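Local coordinates for glycerol dehydrogenase (Schizosaccharomyces pombe, PDB 1TA9), which oxidises glycerol to dihydroxyacetone with NAD(+), probably at a catalytic zinc ion, and serves in the assimilation of glycerol, at residues L342-N356 / I410-W424. Residues are numbered along the deposited sequence; the frame is centred on the assembly and turned at random.
Sequences LVQVVLEDWPLEDFN and IADAIKAVDSYSQKW
Tyr420 turns the edge of its ring, CD2 foremost, onto the centre of one face of Phe355, a T-shaped pair with planes at 88° and centroids 5.2 Å apart. Phe355 reaches it with CG anti to the backbone N (chi1 167°), which lays the far rim of the ring along helix 410-424: CE1 comes within 3.3 Å of Tyr420 CB, while CZ meets Val417 CG1. Ser421 OG lies at the ring's edge, its hydrogen bond going to the carbonyl of Ile369. Leu352 covers a face of the tyrosine, CD1 standing 4.1 Å from the ring centroid in a CH-pi contact; the backbone carbonyl carbon of Ala416, one turn earlier in the same helix, lies over the rim of the opposite face. A leucine in place of Phe355 would probably deprive the Tyr420 edge of its aromatic face and open a gap beside Val417. Both segments belong to the helical part of this iron-containing alcohol dehydrogenase fold, where helix 407-428 runs across the successive helices 333-347 and 352-364; the axes of the segments 342-347 and 410-424 cross at 110°. There the packing is knobs-into-holes. Val346 sits among Ala413, Ala416, Val417 and Tyr420, and Val417 answers by entering the hole formed by Leu342, Val343, Val346 and Phe355, its CG2 3.5 Å from Val346 CG2. Ala413 CB receives Val343 CG1 and Leu347 CD2, each at 3.7 Å. At the other end the Asn356 and Trp424 side chains run antiparallel alongside one another, Asn356 CB and CG beside Trp424 CD1, and a water donates to both Asn356 OD1 (2.9 Å) and Tyr420 O. A second subunit packs against Leu352 and Tyr420 through its Leu276 and Ser277.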
loop_
_atom_site.group_PDB
_atom_site.type_symbol
_atom_site.label_atom_id
_atom_site.label_comp_id
_atom_site.label_asym_id
_atom_site.label_seq_id
_atom_site.Cartn_x
_atom_site.Cartn_y
_atom_site.Cartn_z
ATOM N N LEU B 342 6.373 23.031 19.928
ATOM C CA LEU B 342 6.866 23.306 18.584
ATOM C C LEU B 342 8.359 23.595 18.663
ATOM O O LEU B 342 9.120 23.239 17.761
ATOM C CB LEU B 342 6.137 24.500 17.962
ATOM C CG LEU B 342 4.669 24.285 17.570
ATOM C CD1 LEU B 342 4.138 25.543 16.886
ATOM C CD2 LEU B 342 4.547 23.088 16.633
ATOM N N VAL B 343 8.782 24.245 19.741
ATOM C CA VAL B 343 10.197 24.541 19.909
ATOM C C VAL B 343 10.950 23.219 20.060
ATOM O O VAL B 343 12.036 23.054 19.499
ATOM C CB VAL B 343 10.460 25.426 21.153
ATOM C CG1 VAL B 343 11.960 25.683 21.298
ATOM C CG2 VAL B 343 9.717 26.762 21.016
ATOM N N GLN B 344 10.379 22.272 20.805
ATOM C CA GLN B 344 11.053 20.981 20.965
ATOM C C GLN B 344 11.163 20.293 19.609
ATOM O O GLN B 344 12.135 19.594 19.339
ATOM C CB GLN B 344 10.317 20.050 21.944
ATOM C CG GLN B 344 11.040 18.695 22.072
ATOM C CD GLN B 344 10.609 17.864 23.264
ATOM O OE1 GLN B 344 10.242 18.400 24.311
ATOM N NE2 GLN B 344 10.682 16.540 23.120
ATOM N N VAL B 345 10.161 20.497 18.758
ATOM C CA VAL B 345 10.158 19.899 17.426
ATOM C C VAL B 345 11.325 20.442 16.610
ATOM O O VAL B 345 11.920 19.726 15.801
ATOM C CB VAL B 345 8.819 20.183 16.700
ATOM C CG1 VAL B 345 8.952 19.918 15.216
ATOM C CG2 VAL B 345 7.728 19.297 17.292
ATOM N N VAL B 346 11.648 21.713 16.823
ATOM C CA VAL B 346 12.764 22.325 16.125
ATOM C C VAL B 346 14.063 21.742 16.684
ATOM O O VAL B 346 14.981 21.412 15.930
ATOM C CB VAL B 346 12.751 23.864 16.302
ATOM C CG1 VAL B 346 13.992 24.483 15.672
ATOM C CG2 VAL B 346 11.494 24.439 15.655
ATOM N N LEU B 347 14.132 21.601 18.007
ATOM C CA LEU B 347 15.323 21.044 18.649
ATOM C C LEU B 347 15.515 19.574 18.272
ATOM O O LEU B 347 16.647 19.088 18.205
ATOM C CB LEU B 347 15.227 21.192 20.172
ATOM C CG LEU B 347 15.240 22.636 20.696
ATOM C CD1 LEU B 347 15.078 22.641 22.209
ATOM C CD2 LEU B 347 16.551 23.310 20.305
ATOM N N GLU B 348 14.415 18.867 18.026
ATOM C CA GLU B 348 14.505 17.464 17.631
ATOM C C GLU B 348 14.811 17.321 16.135
ATOM O O GLU B 348 15.018 16.219 15.636
ATOM C CB GLU B 348 13.217 16.722 17.978
ATOM C CG GLU B 348 13.076 16.388 19.463
ATOM C CD GLU B 348 11.966 15.389 19.717
ATOM O OE1 GLU B 348 11.872 14.406 18.952
ATOM O OE2 GLU B 348 11.190 15.576 20.675
ATOM N N ASP B 349 14.834 18.444 15.426
ATOM C CA ASP B 349 15.155 18.464 14.000
ATOM C C ASP B 349 14.165 17.718 13.096
ATOM O O ASP B 349 14.578 17.026 12.168
ATOM C CB ASP B 349 16.562 17.892 13.784
ATOM C CG ASP B 349 17.209 18.383 12.496
ATOM O OD1 ASP B 349 17.998 17.621 11.898
ATOM O OD2 ASP B 349 16.946 19.533 12.087
ATOM N N TRP B 350 12.868 17.843 13.361
ATOM C CA TRP B 350 11.881 17.186 12.503
ATOM C C TRP B 350 11.899 17.904 11.158
ATOM O O TRP B 350 12.148 19.105 11.100
ATOM C CB TRP B 350 10.465 17.340 13.058
ATOM C CG TRP B 350 10.129 16.568 14.284
ATOM C CD1 TRP B 350 10.993 15.964 15.147
ATOM C CD2 TRP B 350 8.818 16.379 14.825
ATOM N NE1 TRP B 350 10.300 15.414 16.201
ATOM C CE2 TRP B 350 8.961 15.655 16.026
ATOM C CE3 TRP B 350 7.533 16.758 14.410
ATOM C CZ2 TRP B 350 7.865 15.296 16.823
ATOM C CZ3 TRP B 350 6.440 16.403 15.206
ATOM C CH2 TRP B 350 6.618 15.679 16.396
ATOM N N PRO B 351 11.650 17.176 10.058
ATOM C CA PRO B 351 11.638 17.839 8.752
ATOM C C PRO B 351 10.512 18.881 8.818
ATOM O O PRO B 351 9.556 18.715 9.587
ATOM C CB PRO B 351 11.310 16.697 7.794
ATOM C CG PRO B 351 11.977 15.522 8.445
ATOM C CD PRO B 351 11.591 15.710 9.906
ATOM N N LEU B 352 10.609 19.943 8.028
ATOM C CA LEU B 352 9.590 20.985 8.065
ATOM C C LEU B 352 8.154 20.478 7.868
ATOM O O LEU B 352 7.238 20.941 8.547
ATOM C CB LEU B 352 9.904 22.072 7.031
ATOM C CG LEU B 352 9.020 23.321 7.094
ATOM C CD1 LEU B 352 9.126 23.971 8.473
ATOM C CD2 LEU B 352 9.459 24.298 6.009
ATOM N N GLU B 353 7.949 19.532 6.955
ATOM C CA GLU B 353 6.598 19.012 6.728
ATOM C C GLU B 353 5.969 18.483 8.017
ATOM O O GLU B 353 4.787 18.703 8.273
ATOM C CB GLU B 353 6.609 17.902 5.671
ATOM C CG GLU B 353 6.783 18.410 4.245
ATOM C CD GLU B 353 5.624 19.289 3.786
ATOM O OE1 GLU B 353 4.483 18.782 3.701
ATOM O OE2 GLU B 353 5.854 20.489 3.508
ATOM N N ASP B 354 6.760 17.787 8.827
ATOM C CA ASP B 354 6.260 17.244 10.088
ATOM C C ASP B 354 5.973 18.350 11.097
ATOM O O ASP B 354 5.049 18.241 11.904
ATOM C CB ASP B 354 7.258 16.242 10.656
ATOM C CG ASP B 354 7.380 15.013 9.789
ATOM O OD1 ASP B 354 8.477 14.764 9.250
ATOM O OD2 ASP B 354 6.363 14.305 9.640
ATOM N N PHE B 355 6.768 19.414 11.058
ATOM C CA PHE B 355 6.527 20.540 11.951
ATOM C C PHE B 355 5.186 21.139 11.540
ATOM O O PHE B 355 4.334 21.416 12.386
ATOM C CB PHE B 355 7.642 21.588 11.820
ATOM C CG PHE B 355 7.319 22.916 12.466
ATOM C CD1 PHE B 355 6.512 23.847 11.815
ATOM C CD2 PHE B 355 7.820 23.233 13.727
ATOM C CE1 PHE B 355 6.209 25.076 12.409
ATOM C CE2 PHE B 355 7.524 24.457 14.329
ATOM C CZ PHE B 355 6.717 25.379 13.669
ATOM N N ASN B 356 4.995 21.321 10.237
ATOM C CA ASN B 356 3.754 21.895 9.728
ATOM C C ASN B 356 2.522 21.092 10.117
ATOM O O ASN B 356 1.471 21.661 10.412
ATOM C CB ASN B 356 3.805 22.035 8.203
ATOM C CG ASN B 356 4.755 23.126 7.751
ATOM O OD1 ASN B 356 5.163 23.976 8.543
ATOM N ND2 ASN B 356 5.102 23.117 6.472
ATOM N N ILE B 410 18.477 27.411 22.218
ATOM C CA ILE B 410 17.097 27.513 22.674
ATOM C C ILE B 410 16.500 28.787 22.075
ATOM O O ILE B 410 15.403 28.775 21.504
ATOM C CB ILE B 410 17.018 27.590 24.212
ATOM C CG1 ILE B 410 17.691 26.359 24.829
ATOM C CG2 ILE B 410 15.564 27.697 24.654
ATOM C CD1 ILE B 410 17.154 25.032 24.320
ATOM N N ALA B 411 17.234 29.888 22.205
ATOM C CA ALA B 411 16.785 31.166 21.671
ATOM C C ALA B 411 16.535 31.086 20.168
ATOM O O ALA B 411 15.537 31.612 19.667
ATOM C CB ALA B 411 17.815 32.244 21.969
ATOM N N ASP B 412 17.446 30.437 19.447
ATOM C CA ASP B 412 17.310 30.298 17.996
ATOM C C ASP B 412 16.067 29.504 17.612
ATOM O O ASP B 412 15.359 29.856 16.658
ATOM C CB ASP B 412 18.538 29.600 17.402
ATOM C CG ASP B 412 19.696 30.548 17.157
ATOM O OD1 ASP B 412 19.566 31.759 17.447
ATOM O OD2 ASP B 412 20.740 30.074 16.664
ATOM N N ALA B 413 15.810 28.430 18.354
ATOM C CA ALA B 413 14.665 27.571 18.081
ATOM C C ALA B 413 13.341 28.288 18.344
ATOM O O ALA B 413 12.356 28.059 17.642
ATOM C CB ALA B 413 14.755 26.292 18.920
ATOM N N ILE B 414 13.312 29.147 19.358
ATOM C CA ILE B 414 12.098 29.897 19.666
ATOM C C ILE B 414 11.757 30.801 18.478
ATOM O O ILE B 414 10.594 30.907 18.078
ATOM C CB ILE B 414 12.281 30.760 20.937
ATOM C CG1 ILE B 414 12.304 29.853 22.173
ATOM C CG2 ILE B 414 11.166 31.796 21.036
ATOM C CD1 ILE B 414 12.590 30.590 23.474
ATOM N N LYS B 415 12.773 31.447 17.910
ATOM C CA LYS B 415 12.556 32.320 16.762
ATOM C C LYS B 415 12.260 31.510 15.507
ATOM O O LYS B 415 11.483 31.937 14.658
ATOM C CB LYS B 415 13.776 33.218 16.531
ATOM C CG LYS B 415 13.881 34.354 17.547
ATOM C CD LYS B 415 15.078 35.261 17.290
ATOM C CE LYS B 415 16.387 34.590 17.683
ATOM N NZ LYS B 415 17.544 35.544 17.616
ATOM N N ALA B 416 12.876 30.338 15.391
ATOM C CA ALA B 416 12.652 29.483 14.232
ATOM C C ALA B 416 11.181 29.076 14.174
ATOM O O ALA B 416 10.564 29.107 13.111
ATOM C CB ALA B 416 13.543 28.248 14.307
ATOM N N VAL B 417 10.617 28.688 15.316
ATOM C CA VAL B 417 9.208 28.309 15.347
ATOM C C VAL B 417 8.370 29.455 14.772
ATOM O O VAL B 417 7.502 29.245 13.928
ATOM C CB VAL B 417 8.731 28.019 16.794
ATOM C CG1 VAL B 417 7.214 27.866 16.820
ATOM C CG2 VAL B 417 9.400 26.748 17.322
ATOM N N ASP B 418 8.649 30.672 15.223
ATOM C CA ASP B 418 7.910 31.840 14.750
ATOM C C ASP B 418 7.965 31.981 13.227
ATOM O O ASP B 418 6.937 32.194 12.583
ATOM C CB ASP B 418 8.453 33.102 15.411
ATOM C CG ASP B 418 7.656 34.335 15.045
ATOM O OD1 ASP B 418 6.445 34.381 15.360
ATOM O OD2 ASP B 418 8.244 35.255 14.441
ATOM N N SER B 419 9.157 31.863 12.649
ATOM C CA SER B 419 9.296 31.975 11.199
ATOM C C SER B 419 8.619 30.815 10.462
ATOM O O SER B 419 7.993 31.017 9.419
ATOM C CB SER B 419 10.773 32.034 10.806
ATOM O OG SER B 419 11.383 33.218 11.290
ATOM N N TYR B 420 8.766 29.601 10.988
ATOM C CA TYR B 420 8.153 28.426 10.366
ATOM C C TYR B 420 6.628 28.576 10.344
ATOM O O TYR B 420 5.979 28.333 9.323
ATOM C CB TYR B 420 8.502 27.146 11.147
ATOM C CG TYR B 420 9.945 26.672 11.090
ATOM C CD1 TYR B 420 10.945 27.426 10.476
ATOM C CD2 TYR B 420 10.308 25.469 11.694
ATOM C CE1 TYR B 420 12.288 26.984 10.469
ATOM C CE2 TYR B 420 11.635 25.020 11.696
ATOM C CZ TYR B 420 12.618 25.779 11.086
ATOM O OH TYR B 420 13.921 25.326 11.108
ATOM N N SER B 421 6.060 28.952 11.486
ATOM C CA SER B 421 4.611 29.130 11.599
ATOM C C SER B 421 4.128 30.243 10.673
ATOM O O SER B 421 3.098 30.104 10.015
ATOM C CB SER B 421 4.223 29.450 13.048
ATOM O OG SER B 421 4.445 28.337 13.899
ATOM N N GLN B 422 4.861 31.350 10.619
ATOM C CA GLN B 422 4.467 32.442 9.736
ATOM C C GLN B 422 4.480 32.003 8.276
ATOM O O GLN B 422 3.636 32.429 7.488
ATOM C CB GLN B 422 5.391 33.646 9.908
ATOM C CG GLN B 422 5.221 34.364 11.226
ATOM C CD GLN B 422 5.934 35.694 11.234
ATOM O OE1 GLN B 422 5.685 36.544 10.378
ATOM N NE2 GLN B 422 6.822 35.885 12.198
ATOM N N LYS B 423 5.435 31.151 7.911
ATOM C CA LYS B 423 5.508 30.678 6.530
ATOM C C LYS B 423 4.311 29.777 6.241
ATOM O O LYS B 423 3.686 29.887 5.183
ATOM C CB LYS B 423 6.809 29.909 6.281
ATOM C CG LYS B 423 7.003 29.460 4.828
ATOM C CD LYS B 423 7.153 30.655 3.883
ATOM C CE LYS B 423 7.503 30.206 2.473
ATOM N NZ LYS B 423 7.778 31.354 1.563
ATOM N N TRP B 424 3.984 28.897 7.186
ATOM C CA TRP B 424 2.852 27.995 7.020
ATOM C C TRP B 424 1.556 28.792 6.857
ATOM O O TRP B 424 0.723 28.470 6.008
ATOM C CB TRP B 424 2.725 27.051 8.225
ATOM C CG TRP B 424 1.474 26.218 8.182
ATOM C CD1 TRP B 424 1.261 25.090 7.441
ATOM C CD2 TRP B 424 0.234 26.506 8.840
ATOM N NE1 TRP B 424 -0.040 24.661 7.593
ATOM C CE2 TRP B 424 -0.691 25.514 8.445
ATOM C CE3 TRP B 424 -0.187 27.510 9.722
ATOM C CZ2 TRP B 424 -2.016 25.498 8.901
ATOM C CZ3 TRP B 424 -1.503 27.494 10.175
ATOM C CH2 TRP B 424 -2.401 26.494 9.762
HETATM O O HOH W 1 6.605 26.285 7.676
#